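Local coordinates for protein nigritoxine (Vibrio nigripulchritudo, PDB 5M41) that is a bacterial toxin active against crustaceans and insects, built on what appears to be a new fold, at residues A[42-47]-A[204-209]; A[210-215]-A[232-237]. One frame throughout, in Å; residues are numbered along the deposited sequence.

Interaction 1 of 2, residues A[42-47]-A[204-209]; sequences QFAIIE and LDVLPR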
loop_
_atom_site.group_PDB
_atom_site.type_symbol
_atom_site.label_atom_id
_atom_site.label_comp_id
_atom_site.label_asym_id
_atom_site.label_seq_id
_atom_site.Cartn_x
_atom_site.Cartn_y
_atom_site.Cartn_z
ATOM N N GLN A 42 13.451 -30.663 -18.677
ATOM C CA GLN A 42 12.566 -31.748 -19.028
ATOM C C GLN A 42 11.319 -31.216 -19.724
ATOM O O GLN A 42 10.899 -31.780 -20.736
ATOM C CB GLN A 42 12.184 -32.528 -17.779
ATOM C CG GLN A 42 11.284 -33.705 -18.028
ATOM C CD GLN A 42 12.070 -34.977 -18.097
ATOM O OE1 GLN A 42 13.158 -35.023 -18.682
ATOM N NE2 GLN A 42 11.535 -36.027 -17.495
ATOM N N PHE A 43 10.722 -30.147 -19.176
ATOM C CA PHE A 43 9.534 -29.540 -19.792
ATOM C C PHE A 43 9.823 -28.915 -21.155
ATOM O O PHE A 43 8.987 -29.010 -22.054
ATOM C CB PHE A 43 8.895 -28.490 -18.880
ATOM C CG PHE A 43 8.100 -29.069 -17.728
ATOM C CD1 PHE A 43 7.097 -30.019 -17.953
ATOM C CD2 PHE A 43 8.310 -28.611 -16.418
ATOM C CE1 PHE A 43 6.343 -30.548 -16.901
ATOM C CE2 PHE A 43 7.551 -29.125 -15.362
ATOM C CZ PHE A 43 6.573 -30.100 -15.599
ATOM N N ALA A 44 10.986 -28.251 -21.294
ATOM C CA ALA A 44 11.454 -27.774 -22.600
ATOM C C ALA A 44 11.543 -28.905 -23.648
ATOM O O ALA A 44 11.087 -28.750 -24.796
ATOM C CB ALA A 44 12.800 -27.062 -22.477
ATOM N N ILE A 45 12.151 -30.020 -23.256
ATOM C CA ILE A 45 12.241 -31.199 -24.120
ATOM C C ILE A 45 10.841 -31.673 -24.525
ATOM O O ILE A 45 10.566 -31.876 -25.720
ATOM C CB ILE A 45 13.010 -32.352 -23.455
ATOM C CG1 ILE A 45 14.464 -31.947 -23.217
ATOM C CG2 ILE A 45 13.016 -33.593 -24.357
ATOM C CD1 ILE A 45 15.171 -32.855 -22.214
ATOM N N ILE A 46 9.967 -31.849 -23.531
ATOM C CA ILE A 46 8.570 -32.218 -23.779
ATOM C C ILE A 46 7.925 -31.293 -24.815
ATOM O O ILE A 46 7.285 -31.767 -25.753
ATOM C CB ILE A 46 7.722 -32.231 -22.493
ATOM C CG1 ILE A 46 8.083 -33.452 -21.628
ATOM C CG2 ILE A 46 6.242 -32.320 -22.848
ATOM C CD1 ILE A 46 7.721 -33.312 -20.147
ATOM N N GLU A 47 8.109 -29.984 -24.667
ATOM C CA GLU A 47 7.556 -29.067 -25.641
ATOM C C GLU A 47 8.063 -29.365 -27.057
ATOM O O GLU A 47 7.284 -29.365 -28.017
ATOM C CB GLU A 47 7.790 -27.611 -25.241
ATOM C CG GLU A 47 7.322 -26.559 -26.239
ATOM C CD GLU A 47 5.820 -26.593 -26.542
ATOM O OE1 GLU A 47 5.027 -27.211 -25.794
ATOM O OE2 GLU A 47 5.428 -25.982 -27.548
ATOM N N LEU A 204 17.397 -17.957 -23.147
ATOM C CA LEU A 204 16.404 -17.055 -23.761
ATOM C C LEU A 204 15.191 -17.786 -24.339
ATOM O O LEU A 204 14.040 -17.482 -24.003
ATOM C CB LEU A 204 17.081 -16.202 -24.857
ATOM C CG LEU A 204 16.179 -15.307 -25.728
ATOM C CD1 LEU A 204 15.507 -14.257 -24.848
ATOM C CD2 LEU A 204 16.956 -14.642 -26.885
ATOM N N ASP A 205 15.438 -18.752 -25.216
ATOM C CA ASP A 205 14.341 -19.466 -25.862
ATOM C C ASP A 205 13.988 -20.780 -25.170
ATOM O O ASP A 205 12.931 -21.315 -25.414
ATOM C CB ASP A 205 14.631 -19.686 -27.340
ATOM C CG ASP A 205 14.267 -18.461 -28.188
ATOM O OD1 ASP A 205 13.108 -18.392 -28.628
ATOM O OD2 ASP A 205 15.136 -17.582 -28.425
ATOM N N VAL A 206 14.872 -21.285 -24.304
ATOM C CA VAL A 206 14.591 -22.501 -23.518
ATOM C C VAL A 206 13.448 -22.259 -22.532
ATOM O O VAL A 206 12.559 -23.096 -22.365
ATOM C CB VAL A 206 15.837 -22.985 -22.714
ATOM C CG1 VAL A 206 15.485 -24.195 -21.849
ATOM C CG2 VAL A 206 16.998 -23.340 -23.646
ATOM N N LEU A 207 13.475 -21.110 -21.873
ATOM C CA LEU A 207 12.505 -20.827 -20.806
ATOM C C LEU A 207 11.044 -20.830 -21.270
ATOM O O LEU A 207 10.218 -21.524 -20.669
ATOM C CB LEU A 207 12.869 -19.514 -20.101
ATOM C CG LEU A 207 14.155 -19.602 -19.271
ATOM C CD1 LEU A 207 14.678 -18.204 -18.864
ATOM C CD2 LEU A 207 13.871 -20.494 -18.064
ATOM N N PRO A 208 10.706 -20.061 -22.345
ATOM C CA PRO A 208 9.332 -20.115 -22.858
ATOM C C PRO A 208 8.921 -21.509 -23.337
ATOM O O PRO A 208 7.763 -21.881 -23.202
ATOM C CB PRO A 208 9.351 -19.137 -24.068
ATOM C CG PRO A 208 10.791 -18.869 -24.380
ATOM C CD PRO A 208 11.529 -19.080 -23.080
ATOM N N ARG A 209 9.851 -22.282 -23.892
ATOM C CA ARG A 209 9.523 -23.675 -24.232
ATOM C C ARG A 209 9.298 -24.507 -23.003
ATOM O O ARG A 209 8.414 -25.369 -22.987
ATOM C CB ARG A 209 10.592 -24.331 -25.115
ATOM C CG ARG A 209 10.740 -23.607 -26.444
ATOM C CD ARG A 209 11.588 -24.381 -27.449
ATOM N NE ARG A 209 11.376 -23.785 -28.753
ATOM C CZ ARG A 209 12.296 -23.144 -29.447
ATOM N NH1 ARG A 209 13.556 -23.019 -28.993
ATOM N NH2 ARG A 209 11.951 -22.626 -30.607
#

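Interaction 2 of 2, residues A[210-215]-A[232-237]; sequences SAKGAA and FTFEGF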
loop_
_atom_site.group_PDB
_atom_site.type_symbol
_atom_site.label_atom_id
_atom_site.label_comp_id
_atom_site.label_asym_id
_atom_site.label_seq_id
_atom_site.Cartn_x
_atom_site.Cartn_y
_atom_site.Cartn_z
ATOM N N SER A 210 10.102 -24.268 -21.973
ATOM C CA SER A 210 9.914 -24.979 -20.711
ATOM C C SER A 210 8.517 -24.629 -20.167
ATOM O O SER A 210 7.743 -25.510 -19.838
ATOM C CB SER A 210 11.034 -24.631 -19.723
ATOM O OG SER A 210 10.874 -25.378 -18.513
ATOM N N ALA A 211 8.177 -23.341 -20.149
ATOM C CA ALA A 211 6.892 -22.889 -19.635
ATOM C C ALA A 211 5.750 -23.546 -20.437
ATOM O O ALA A 211 4.727 -23.973 -19.866
ATOM C CB ALA A 211 6.794 -21.373 -19.727
ATOM N N LYS A 212 5.933 -23.649 -21.753
ATOM C CA LYS A 212 4.908 -24.266 -22.582
ATOM C C LYS A 212 4.782 -25.745 -22.271
ATOM O O LYS A 212 3.679 -26.268 -22.209
ATOM C CB LYS A 212 5.221 -24.099 -24.054
ATOM C CG LYS A 212 4.525 -22.920 -24.691
ATOM C CD LYS A 212 4.914 -22.746 -26.163
ATOM C CE LYS A 212 6.303 -22.113 -26.303
ATOM N NZ LYS A 212 6.560 -21.728 -27.725
ATOM N N GLY A 213 5.911 -26.423 -22.092
ATOM C CA GLY A 213 5.902 -27.834 -21.726
ATOM C C GLY A 213 5.159 -28.023 -20.417
ATOM O O GLY A 213 4.348 -28.930 -20.281
ATOM N N ALA A 214 5.421 -27.146 -19.457
ATOM C CA ALA A 214 4.755 -27.253 -18.170
ATOM C C ALA A 214 3.231 -27.024 -18.288
ATOM O O ALA A 214 2.485 -27.666 -17.570
ATOM C CB ALA A 214 5.380 -26.313 -17.153
ATOM N N ALA A 215 2.787 -26.127 -19.183
ATOM C CA ALA A 215 1.355 -25.855 -19.366
ATOM C C ALA A 215 0.626 -27.026 -19.997
ATOM O O ALA A 215 -0.573 -27.120 -19.863
ATOM C CB ALA A 215 1.129 -24.607 -20.220
ATOM N N PHE A 232 -0.856 -24.168 -14.111
ATOM C CA PHE A 232 -0.068 -23.218 -14.870
ATOM C C PHE A 232 -0.540 -23.167 -16.320
ATOM O O PHE A 232 -0.757 -24.206 -16.941
ATOM C CB PHE A 232 1.412 -23.627 -14.842
ATOM C CG PHE A 232 2.318 -22.670 -15.574
ATOM C CD1 PHE A 232 2.630 -21.431 -15.023
ATOM C CD2 PHE A 232 2.839 -23.003 -16.814
ATOM C CE1 PHE A 232 3.453 -20.538 -15.697
ATOM C CE2 PHE A 232 3.660 -22.117 -17.500
ATOM C CZ PHE A 232 3.963 -20.880 -16.937
ATOM N N THR A 233 -0.675 -21.952 -16.855
ATOM C CA THR A 233 -0.975 -21.755 -18.267
ATOM C C THR A 233 0.091 -20.866 -18.895
ATOM O O THR A 233 0.767 -20.102 -18.200
ATOM C CB THR A 233 -2.346 -21.093 -18.480
ATOM O OG1 THR A 233 -2.339 -19.817 -17.828
ATOM C CG2 THR A 233 -3.459 -21.940 -17.868
ATOM N N PHE A 234 0.226 -20.986 -20.211
ATOM C CA PHE A 234 1.150 -20.188 -21.011
ATOM C C PHE A 234 0.547 -18.855 -21.488
ATOM O O PHE A 234 1.257 -17.983 -21.987
ATOM C CB PHE A 234 1.648 -21.012 -22.220
ATOM C CG PHE A 234 2.807 -20.373 -22.953
ATOM C CD1 PHE A 234 4.062 -20.250 -22.338
ATOM C CD2 PHE A 234 2.646 -19.877 -24.259
ATOM C CE1 PHE A 234 5.122 -19.638 -23.000
ATOM C CE2 PHE A 234 3.705 -19.258 -24.928
ATOM C CZ PHE A 234 4.954 -19.146 -24.292
ATOM N N GLU A 235 -0.758 -18.686 -21.335
ATOM C CA GLU A 235 -1.426 -17.481 -21.822
ATOM C C GLU A 235 -0.837 -16.202 -21.224
ATOM O O GLU A 235 -0.550 -16.132 -20.025
ATOM C CB GLU A 235 -2.932 -17.559 -21.563
ATOM C CG GLU A 235 -3.606 -18.629 -22.416
ATOM C CD GLU A 235 -5.021 -18.962 -21.975
ATOM O OE1 GLU A 235 -5.523 -18.340 -21.011
ATOM O OE2 GLU A 235 -5.627 -19.862 -22.604
ATOM N N GLY A 236 -0.646 -15.205 -22.087
ATOM C CA GLY A 236 -0.161 -13.892 -21.687
ATOM C C GLY A 236 1.342 -13.696 -21.811
ATOM O O GLY A 236 1.847 -12.615 -21.502
ATOM N N PHE A 237 2.064 -14.739 -22.226
ATOM C CA PHE A 237 3.517 -14.642 -22.434
ATOM C C PHE A 237 3.836 -13.727 -23.613
ATOM O O PHE A 237 3.202 -13.820 -24.655
ATOM C CB PHE A 237 4.117 -16.030 -22.672
ATOM C CG PHE A 237 4.722 -16.661 -21.451
ATOM C CD1 PHE A 237 6.114 -16.718 -21.302
ATOM C CD2 PHE A 237 3.919 -17.236 -20.460
ATOM C CE1 PHE A 237 6.685 -17.308 -20.186
ATOM C CE2 PHE A 237 4.489 -17.829 -19.335
ATOM C CZ PHE A 237 5.871 -17.858 -19.197
#

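Interaction 1 of 2, residues A[42-47]-A[204-209]
Ala44 sits where the two segments come closest, its CA 4.8 Å from the CA of Arg209. Its methyl group meets the early part of the other helix. Ala44 CB lies 4.0 Å from Val206 CG1, and the carbonyl oxygen of Val206 is at a similar distance. Val206 CG1 stands anti to its backbone N (chi1 177°), and this torsion puts that methyl against the alanine. One turn further along helix 34-54, Glu47 touches with its aliphatic part. Its CB rests 3.2 Å from Arg209 O, and its CG comes 4.1 Å from Arg209 CB. No hydrogen bond crosses between the segments. The contact is a buried helix-helix packing of helix 34-54 against the early part of helix 206-215, and the small Ala44 side chain lets the backbones approach closely. The two long side chains cross at about a right angle and their charged ends part. Glu47 bends at chi2 (60°), while Arg209 runs extended from CG to NE. Glu47 OE2 and Arg209 NE stay 6.5 Å apart, so the opposite charges form no salt bridge, although the carboxylate and guanidinium planes are nearly coplanar. Arg209 NH1 is gripped by two carbonyl oxygens, those of Leu103 and Ser105, and NH2 bonds weakly to Pro106 O. Glu47 OE1 makes a long, weak ion pair with Arg216. Further back, Asn104 OD1 accepts a hydrogen bond from Asp205 N and a weak one from Val206 N.

Interaction 2 of 2, residues A[210-215]-A[232-237]
Three phenylalanines of the 232-237 loop close round one methyl group, that of Ala211. Its CB lies 3.7 Å from Phe237 CZ and 3.9 Å from both Phe232 CE2 and Phe234 CD1. This is the tight, inner part of the contact. Phe232 has CG anti to its backbone N (chi1 -178°), and its ring comes edge-on to the helix backbone. CE2 reaches 3.2 Å from Ala211 O, which lies near the ring plane. That oxygen already accepts the helix hydrogen bond from Ala215 N, so the ring edge packs beside a satisfied carbonyl. Ala214 CB adds a looser touch on Phe232 CD2. Phe232 also meets Tyr257 and Leu260 of helix 253-264. The arrangement is a helix-loop packing: the last turns of helix 206-215 carry mostly small side chains, Lys212 apart, and the irregular segment after strand 229-230 lays its aromatic rings on them. A type II beta turn from Phe234 to Phe237, with Gly236 at positive phi (95°), brings the chain round so that Phe237 returns to Phe234. Phe237 CB lies over one face of the Phe234 ring. Lys212 takes the opposite face, in a CH-pi contact with CG 3.4 Å from the Phe234 ring centroid and only 7° off the normal. The lysine chain crosses the ring obliquely and bends at chi3, with CD and CE passing near CE2 and CZ. Here the packing turns outward, since Lys212 and Phe234 are both partly exposed. Ala215 is likewise at the margin, its CB 3.7 Å from Phe234 N. Beyond it, the CB of Thr233 points away from the helix, and this residue is exposed.

In the fold
Helix 206-215 is common to both contacts. Interaction 1 uses its early part against helix 34-54, and interaction 2 uses its later turns against the 232-237 loop. Their centres are about 10 Å apart. Phe43 bridges them along the helix, with its CB 3.3 Å from Ser210 O and its CD1 3.6 Å from Ala214 CA. Glu47 OE2 lies 3.6 Å from Lys212 CD, while Pro208 O is 3.5 Å from Phe234 CE1. Ser210 OG is hydrogen-bonded to Leu40 O and to Tyr257 OH, joining helix 34-54 to helix 253-264. The magnesium site of Val189, Glu192 and Asp195 uses none of the residues in these contacts.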